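Local coordinates for protein endosialidase (PDB 4HIZ) that hydrolyses polysialic acid as a trimeric phage endosialidase, probably acting on both alpha2,8 and alpha2,9 linkages, at residues T77-P80 / F81-W85; G500-S503 / K504-Y508. All blocks are in the same frame, centred on the assembly; numbering follows the deposited sequence.

Contact 1 (T77-P80 / F81-W85). With CA (calcium ion), chain B.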
ATOM      1  N   THR A  77      10.001  -1.137  -9.327  1.00  8.52           N
ATOM      2  CA  THR A  77      10.057  -1.446  -7.903  1.00  8.00           C
ATOM      3  C   THR A  77      10.000  -0.164  -7.104  1.00  9.02           C
ATOM      4  O   THR A  77      10.393   0.914  -7.597  1.00  9.29           O
ATOM      5  CB  THR A  77      11.333  -2.249  -7.432  1.00  8.99           C
ATOM      6  OG1 THR A  77      12.527  -1.453  -7.575  1.00 11.26           O
ATOM      7  CG2 THR A  77      11.489  -3.493  -8.262  1.00 11.36           C
ATOM      8  N   ASP A  78       9.505  -0.298  -5.883  1.00  9.13           N
ATOM      9  CA  ASP A  78       9.519   0.868  -4.983  1.00  9.97           C
ATOM     10  C   ASP A  78       9.532   0.365  -3.568  1.00 10.34           C
ATOM     11  O   ASP A  78       8.543   0.462  -2.839  1.00 11.01           O
ATOM     12  CB  ASP A  78       8.327   1.782  -5.280  1.00 12.56           C
ATOM     13  CG  ASP A  78       8.393   3.103  -4.525  1.00 16.46           C
ATOM     14  OD1 ASP A  78       9.482   3.468  -3.989  1.00 17.05           O
ATOM     15  OD2 ASP A  78       7.346   3.792  -4.528  1.00 19.62           O
ATOM     16  N   THR A  79      10.701  -0.123  -3.131  1.00  9.72           N
ATOM     17  CA  THR A  79      10.842  -0.625  -1.764  1.00  9.70           C
ATOM     18  C   THR A  79      12.105  -0.008  -1.170  1.00  9.19           C
ATOM     19  O   THR A  79      12.958   0.517  -1.911  1.00  9.59           O
ATOM     20  CB  THR A  79      10.914  -2.197  -1.697  1.00 11.17           C
ATOM     21  OG1 THR A  79      12.273  -2.608  -1.471  1.00 11.26           O
ATOM     22  CG2 THR A  79      10.358  -2.882  -2.966  1.00 11.63           C
ATOM     23  N   PRO A  80      12.232  -0.048   0.165  1.00 10.08           N
ATOM     24  CA  PRO A  80      13.378   0.669   0.770  1.00  9.64           C
ATOM     25  C   PRO A  80      14.648  -0.168   0.768  1.00 10.09           C
ATOM     26  O   PRO A  80      15.698   0.318   1.204  1.00 10.50           O
ATOM     27  CB  PRO A  80      12.919   0.913   2.214  1.00 12.18           C
ATOM     28  CG  PRO A  80      12.001  -0.260   2.493  1.00 12.40           C
ATOM     29  CD  PRO A  80      11.310  -0.598   1.181  1.00 11.15           C
ATOM     30  N   PHE A  81      14.561  -1.390   0.268  1.00  9.43           N
ATOM     31  CA  PHE A  81      15.805  -2.139   0.067  1.00  8.94           C
ATOM     32  C   PHE A  81      16.616  -1.515  -1.046  1.00  9.91           C
ATOM     33  O   PHE A  81      16.114  -0.699  -1.853  1.00 10.28           O
ATOM     34  CB  PHE A  81      15.505  -3.610  -0.287  1.00  9.35           C
ATOM     35  CG  PHE A  81      15.056  -4.421   0.899  1.00 10.32           C
ATOM     36  CD1 PHE A  81      15.976  -5.026   1.749  1.00 11.26           C
ATOM     37  CD2 PHE A  81      13.708  -4.564   1.189  1.00 11.12           C
ATOM     38  CE1 PHE A  81      15.550  -5.803   2.865  1.00 11.87           C
ATOM     39  CE2 PHE A  81      13.270  -5.321   2.288  1.00 12.20           C
ATOM     40  CZ  PHE A  81      14.193  -5.945   3.131  1.00 11.83           C
ATOM     41  N   TYR A  82      17.896  -1.888  -1.086  1.00  9.78           N
ATOM     42  CA  TYR A  82      18.751  -1.511  -2.207  1.00  9.69           C
ATOM     43  C   TYR A  82      18.434  -2.542  -3.301  1.00 10.20           C
ATOM     44  O   TYR A  82      18.927  -3.682  -3.264  1.00 10.91           O
ATOM     45  CB  TYR A  82      20.248  -1.560  -1.767  1.00  9.85           C
ATOM     46  CG  TYR A  82      21.151  -0.802  -2.720  1.00 10.27           C
ATOM     47  CD1 TYR A  82      21.494  -1.332  -3.977  1.00 10.76           C
ATOM     48  CD2 TYR A  82      21.700   0.445  -2.352  1.00 10.94           C
ATOM     49  CE1 TYR A  82      22.324  -0.619  -4.849  1.00 11.71           C
ATOM     50  CE2 TYR A  82      22.506   1.157  -3.222  1.00 11.40           C
ATOM     51  CZ  TYR A  82      22.820   0.633  -4.464  1.00 11.78           C
ATOM     52  OH  TYR A  82      23.631   1.367  -5.301  1.00 11.77           O
ATOM     53  N   ASN A  83      17.567  -2.161  -4.235  1.00  9.47           N
ATOM     54  CA  ASN A  83      17.060  -3.075  -5.269  1.00  9.57           C
ATOM     55  C   ASN A  83      17.808  -2.757  -6.539  1.00 11.13           C
ATOM     56  O   ASN A  83      17.607  -1.690  -7.132  1.00 10.71           O
ATOM     57  CB  ASN A  83      15.565  -2.831  -5.493  1.00 10.06           C
ATOM     58  CG  ASN A  83      14.768  -3.092  -4.237  1.00 11.04           C
ATOM     59  OD1 ASN A  83      14.958  -4.135  -3.588  1.00 11.03           O
ATOM     60  ND2 ASN A  83      13.863  -2.160  -3.875  1.00 11.86           N
ATOM     61  N   ALA A  84      18.633  -3.705  -7.005  1.00 10.09           N
ATOM     62  CA  ALA A  84      19.496  -3.385  -8.122  1.00  9.22           C
ATOM     63  C   ALA A  84      19.944  -4.654  -8.849  1.00  9.86           C
ATOM     64  O   ALA A  84      19.635  -5.763  -8.423  1.00  9.62           O
ATOM     65  CB  ALA A  84      20.742  -2.578  -7.589  1.00  9.74           C
ATOM     66  N   TRP A  85      20.645  -4.440  -9.950  1.00 10.16           N
ATOM     67  CA  TRP A  85      21.273  -5.543 -10.727  1.00 10.34           C
ATOM     68  C   TRP A  85      20.274  -6.549 -11.315  1.00 10.29           C
ATOM     69  O   TRP A  85      20.298  -7.745 -10.943  1.00 10.97           O
ATOM     70  CB  TRP A  85      22.336  -6.306  -9.872  1.00 11.06           C
ATOM     71  CG  TRP A  85      23.313  -5.358  -9.192  1.00 11.03           C
ATOM     72  CD1 TRP A  85      24.367  -4.675  -9.768  1.00 11.64           C
ATOM     73  CD2 TRP A  85      23.303  -5.004  -7.808  1.00 11.28           C
ATOM     74  NE1 TRP A  85      24.986  -3.890  -8.806  1.00 12.38           N
ATOM     75  CE2 TRP A  85      24.364  -4.087  -7.596  1.00 12.20           C
ATOM     76  CE3 TRP A  85      22.523  -5.407  -6.713  1.00 11.54           C
ATOM     77  CZ2 TRP A  85      24.619  -3.503  -6.339  1.00 12.06           C
ATOM     78  CZ3 TRP A  85      22.783  -4.823  -5.449  1.00 11.89           C
ATOM     79  CH2 TRP A  85      23.856  -3.913  -5.272  1.00 11.56           C
TER
HETATM   80 CA    CA B 823      14.950   1.229  -3.027  1.00 16.23          CA
HETATM   81  O   HOH W   1      12.776  -5.155  -2.288  1.00 11.49           O

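Contact 2 (G500-S503 / K504-Y508)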
ATOM      1  N   GLY A 500      25.975   9.861   8.046  1.00 12.56           N
ATOM      2  CA  GLY A 500      24.768  10.337   8.724  1.00 12.86           C
ATOM      3  C   GLY A 500      24.415   9.325   9.793  1.00 13.78           C
ATOM      4  O   GLY A 500      25.343   8.686  10.345  1.00 14.77           O
ATOM      5  N   ASP A 501      23.115   9.160  10.102  1.00 14.17           N
ATOM      6  CA  ASP A 501      22.758   8.291  11.210  1.00 15.18           C
ATOM      7  C   ASP A 501      22.533   6.840  10.817  1.00 14.25           C
ATOM      8  O   ASP A 501      22.111   6.046  11.677  1.00 14.78           O
ATOM      9  CB  ASP A 501      21.502   8.797  11.965  1.00 17.10           C
ATOM     10  CG  ASP A 501      20.238   8.743  11.129  1.00 19.84           C
ATOM     11  OD1 ASP A 501      20.245   8.241   9.977  1.00 19.38           O
ATOM     12  OD2 ASP A 501      19.202   9.202  11.666  1.00 22.14           O
ATOM     13  N   ASN A 502      22.770   6.491   9.543  1.00 12.19           N
ATOM     14  CA  ASN A 502      22.449   5.147   9.096  1.00 12.38           C
ATOM     15  C   ASN A 502      23.625   4.436   8.428  1.00 13.61           C
ATOM     16  O   ASN A 502      23.475   3.816   7.370  1.00 13.70           O
ATOM     17  CB  ASN A 502      21.210   5.163   8.177  1.00 11.34           C
ATOM     18  CG  ASN A 502      20.541   3.793   8.068  1.00 12.08           C
ATOM     19  OD1 ASN A 502      20.838   2.866   8.845  1.00 12.76           O
ATOM     20  ND2 ASN A 502      19.645   3.654   7.091  1.00 12.47           N
ATOM     21  N   SER A 503      24.785   4.507   9.065  1.00 14.12           N
ATOM     22  CA  SER A 503      25.928   3.735   8.558  1.00 15.48           C
ATOM     23  C   SER A 503      25.628   2.227   8.534  1.00 14.82           C
ATOM     24  O   SER A 503      26.232   1.491   7.732  1.00 15.30           O
ATOM     25  CB  SER A 503      27.201   4.009   9.355  1.00 17.61           C
ATOM     26  OG  SER A 503      27.055   3.488  10.663  1.00 20.40           O
ATOM     27  N   LYS A 504      24.711   1.765   9.392  1.00 14.01           N
ATOM     28  CA  LYS A 504      24.292   0.350   9.385  1.00 14.71           C
ATOM     29  C   LYS A 504      23.456  -0.059   8.154  1.00 13.47           C
ATOM     30  O   LYS A 504      23.254  -1.248   7.927  1.00 14.24           O
ATOM     31  CB  LYS A 504      23.513  -0.010  10.655  1.00 18.29           C
ATOM     32  CG  LYS A 504      24.336  -0.039  11.943  1.00 25.99           C
ATOM     33  CD  LYS A 504      23.457  -0.410  13.146  1.00 36.87           C
ATOM     34  CE  LYS A 504      24.175  -0.164  14.462  1.00 49.19           C
ATOM     35  NZ  LYS A 504      23.443  -0.777  15.603  1.00 58.69           N
ATOM     36  N   LYS A 505      23.022   0.926   7.372  1.00 11.60           N
ATOM     37  CA  LYS A 505      22.289   0.709   6.118  1.00 12.05           C
ATOM     38  C   LYS A 505      20.930   0.047   6.312  1.00 12.07           C
ATOM     39  O   LYS A 505      20.444  -0.693   5.429  1.00 13.02           O
ATOM     40  CB  LYS A 505      23.151  -0.079   5.104  1.00 12.23           C
ATOM     41  CG  LYS A 505      24.388   0.779   4.693  1.00 15.01           C
ATOM     42  CD  LYS A 505      25.156   0.156   3.551  1.00 16.45           C
ATOM     43  CE  LYS A 505      26.370   1.035   3.158  1.00 17.27           C
ATOM     44  NZ  LYS A 505      26.016   2.159   2.230  1.00 16.32           N
ATOM     45  N   LEU A 506      20.299   0.317   7.448  1.00 11.78           N
ATOM     46  CA  LEU A 506      18.962  -0.231   7.688  1.00 11.82           C
ATOM     47  C   LEU A 506      17.940   0.309   6.684  1.00 11.55           C
ATOM     48  O   LEU A 506      17.717   1.515   6.607  1.00 11.54           O
ATOM     49  CB  LEU A 506      18.478   0.117   9.110  1.00 13.58           C
ATOM     50  CG  LEU A 506      19.420  -0.290  10.263  1.00 16.41           C
ATOM     51  CD1 LEU A 506      18.834   0.227  11.591  1.00 17.51           C
ATOM     52  CD2 LEU A 506      19.555  -1.801  10.299  1.00 18.12           C
ATOM     53  N   TRP A 507      17.276  -0.585   5.973  1.00 10.91           N
ATOM     54  CA  TRP A 507      16.333  -0.162   4.944  1.00 10.12           C
ATOM     55  C   TRP A 507      15.118   0.525   5.554  1.00 10.87           C
ATOM     56  O   TRP A 507      14.523   1.363   4.905  1.00 11.23           O
ATOM     57  CB  TRP A 507      15.906  -1.374   4.067  1.00 10.65           C
ATOM     58  CG  TRP A 507      15.634  -2.605   4.875  1.00 10.65           C
ATOM     59  CD1 TRP A 507      14.467  -2.957   5.503  1.00  9.78           C
ATOM     60  CD2 TRP A 507      16.570  -3.649   5.160  1.00 11.48           C
ATOM     61  NE1 TRP A 507      14.624  -4.173   6.165  1.00  9.86           N
ATOM     62  CE2 TRP A 507      15.912  -4.601   5.973  1.00 12.09           C
ATOM     63  CE3 TRP A 507      17.917  -3.854   4.826  1.00 14.35           C
ATOM     64  CZ2 TRP A 507      16.536  -5.759   6.433  1.00 14.95           C
ATOM     65  CZ3 TRP A 507      18.540  -5.012   5.275  1.00 16.90           C
ATOM     66  CH2 TRP A 507      17.855  -5.952   6.072  1.00 16.84           C
ATOM     67  N   TYR A 508      14.780   0.185   6.791  1.00 10.41           N
ATOM     68  CA  TYR A 508      13.542   0.689   7.361  1.00 10.45           C
ATOM     69  C   TYR A 508      13.708   2.022   8.048  1.00 11.02           C
ATOM     70  O   TYR A 508      12.728   2.586   8.546  1.00 12.72           O
ATOM     71  CB  TYR A 508      12.944  -0.347   8.315  1.00 11.35           C
ATOM     72  CG  TYR A 508      13.911  -0.851   9.397  1.00 12.14           C
ATOM     73  CD1 TYR A 508      14.162  -0.109  10.550  1.00 12.16           C
ATOM     74  CD2 TYR A 508      14.476  -2.114   9.309  1.00 13.93           C
ATOM     75  CE1 TYR A 508      15.005  -0.601  11.551  1.00 13.33           C
ATOM     76  CE2 TYR A 508      15.314  -2.605  10.303  1.00 14.34           C
ATOM     77  CZ  TYR A 508      15.558  -1.846  11.428  1.00 14.71           C
ATOM     78  OH  TYR A 508      16.371  -2.323  12.432  1.00 16.80           O
TER
HETATM   79  O   HOH W   2      23.896   3.376  11.855  1.00 19.74           O

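Contact 1 (T77-P80 / F81-W85)
A calcium site at the entrance to strand 82-84 of the propeller domain is built around a tight turn in which T79 meets F81 and N83. T79 OG1 accepts a hydrogen bond from F81 N at 3.1 Å and a nearly linear one from N83 ND2 at 2.9 Å, with an N-H...O angle of 178° and the oxygen lying in the plane of the amide. N83 CG lies beside its backbone N, anti to the carbonyl carbon (chi1 -61°), a setting that goes with ND2 reaching the threonine. A water 2.7 Å from T79 OG1 donates to N83 OD1, and N83 ND2 has a further acceptor in D516 OD1, so both ends of the amide are engaged and its flip is settled. T79 OG1 also reaches the rim of the F81 ring, near its plane, 3.6 Å from F81 CD2. T77 OG1 lies 3.9 Å from N83 CB and is itself hydrogen-bonded to D516. T79 O at 2.4 Å and F81 O at 2.5 Å both bind the calcium; H513, A515 and D516 supply the other ligands. The hydroxyl bonded to the N-H two residues on defines an ST turn, here part of a calcium site made largely of backbone carbonyls.

Contact 2 (G500-S503 / K504-Y508)
N502 lays its carboxamide alongside the backbone of L506 and grips it at two points. N502 OD1 accepts from L506 N at 3.0 Å, and N502 ND2 donates to L506 O at 2.9 Å with an N-H...O angle of 159°. L506 O lies close to the plane of the N502 amide; both bonds meet their carbonyls at a tilt of 25°. With CG anti to the backbone N (chi1 -160°), the amide is carried forward along the chain to a residue four positions on, and the paired bonds fix which end of it is oxygen. L506 CB lies beside the oxygen end of the amide, 3.6 Å from N502 OD1.

The backbone between these residues forms a type I beta turn from N502 to K505, closed by K505 N donating to N502 O at 2.9 Å. S503 and K504 occupy its corners, and K505, in a left-handed backbone conformation, leads the chain out toward L506. A water bridges D501 O and K504 N, donating to the first and accepting from K504 N at 3.1 Å.

S503 belongs to a glycan pocket and touches a bound N-acetylneuraminic acid. The N502 amide braces the chain that leaves this turn, and so probably helps to steady S503. K505 points away from N502, K505 CG passing 3.6 Å from S503 O before the chain bends at its end to bring NZ to S498 OG, another residue of that pocket. Farther along, L506 CB sits over the centre of the Y508 ring, while Y508 O is hydrogen-bonded to R554 of the third subunit.

How the contacts relate
Contact 1 is buried close to the middle of the chain and contact 2 lies at the surface, their centres about 15 Å apart, yet they meet directly. The rings of F81 and W507 stack, and P80 CB packs 3.2 Å from W507 O. H513 ties them a second time: its carbonyl is a calcium ligand, while its imidazole is bonded to K505 O. S557 of the second subunit packs on both F81 and W507. In contact 1 the T79 hydroxyl closes the ST turn itself and also takes an amide N-H; in contact 2 the main chain closes the turn and the asparagine pairs with the residue beyond it. Contact 1 supplies two carbonyls to a metal; contact 2 includes a serine that touches sialic acid.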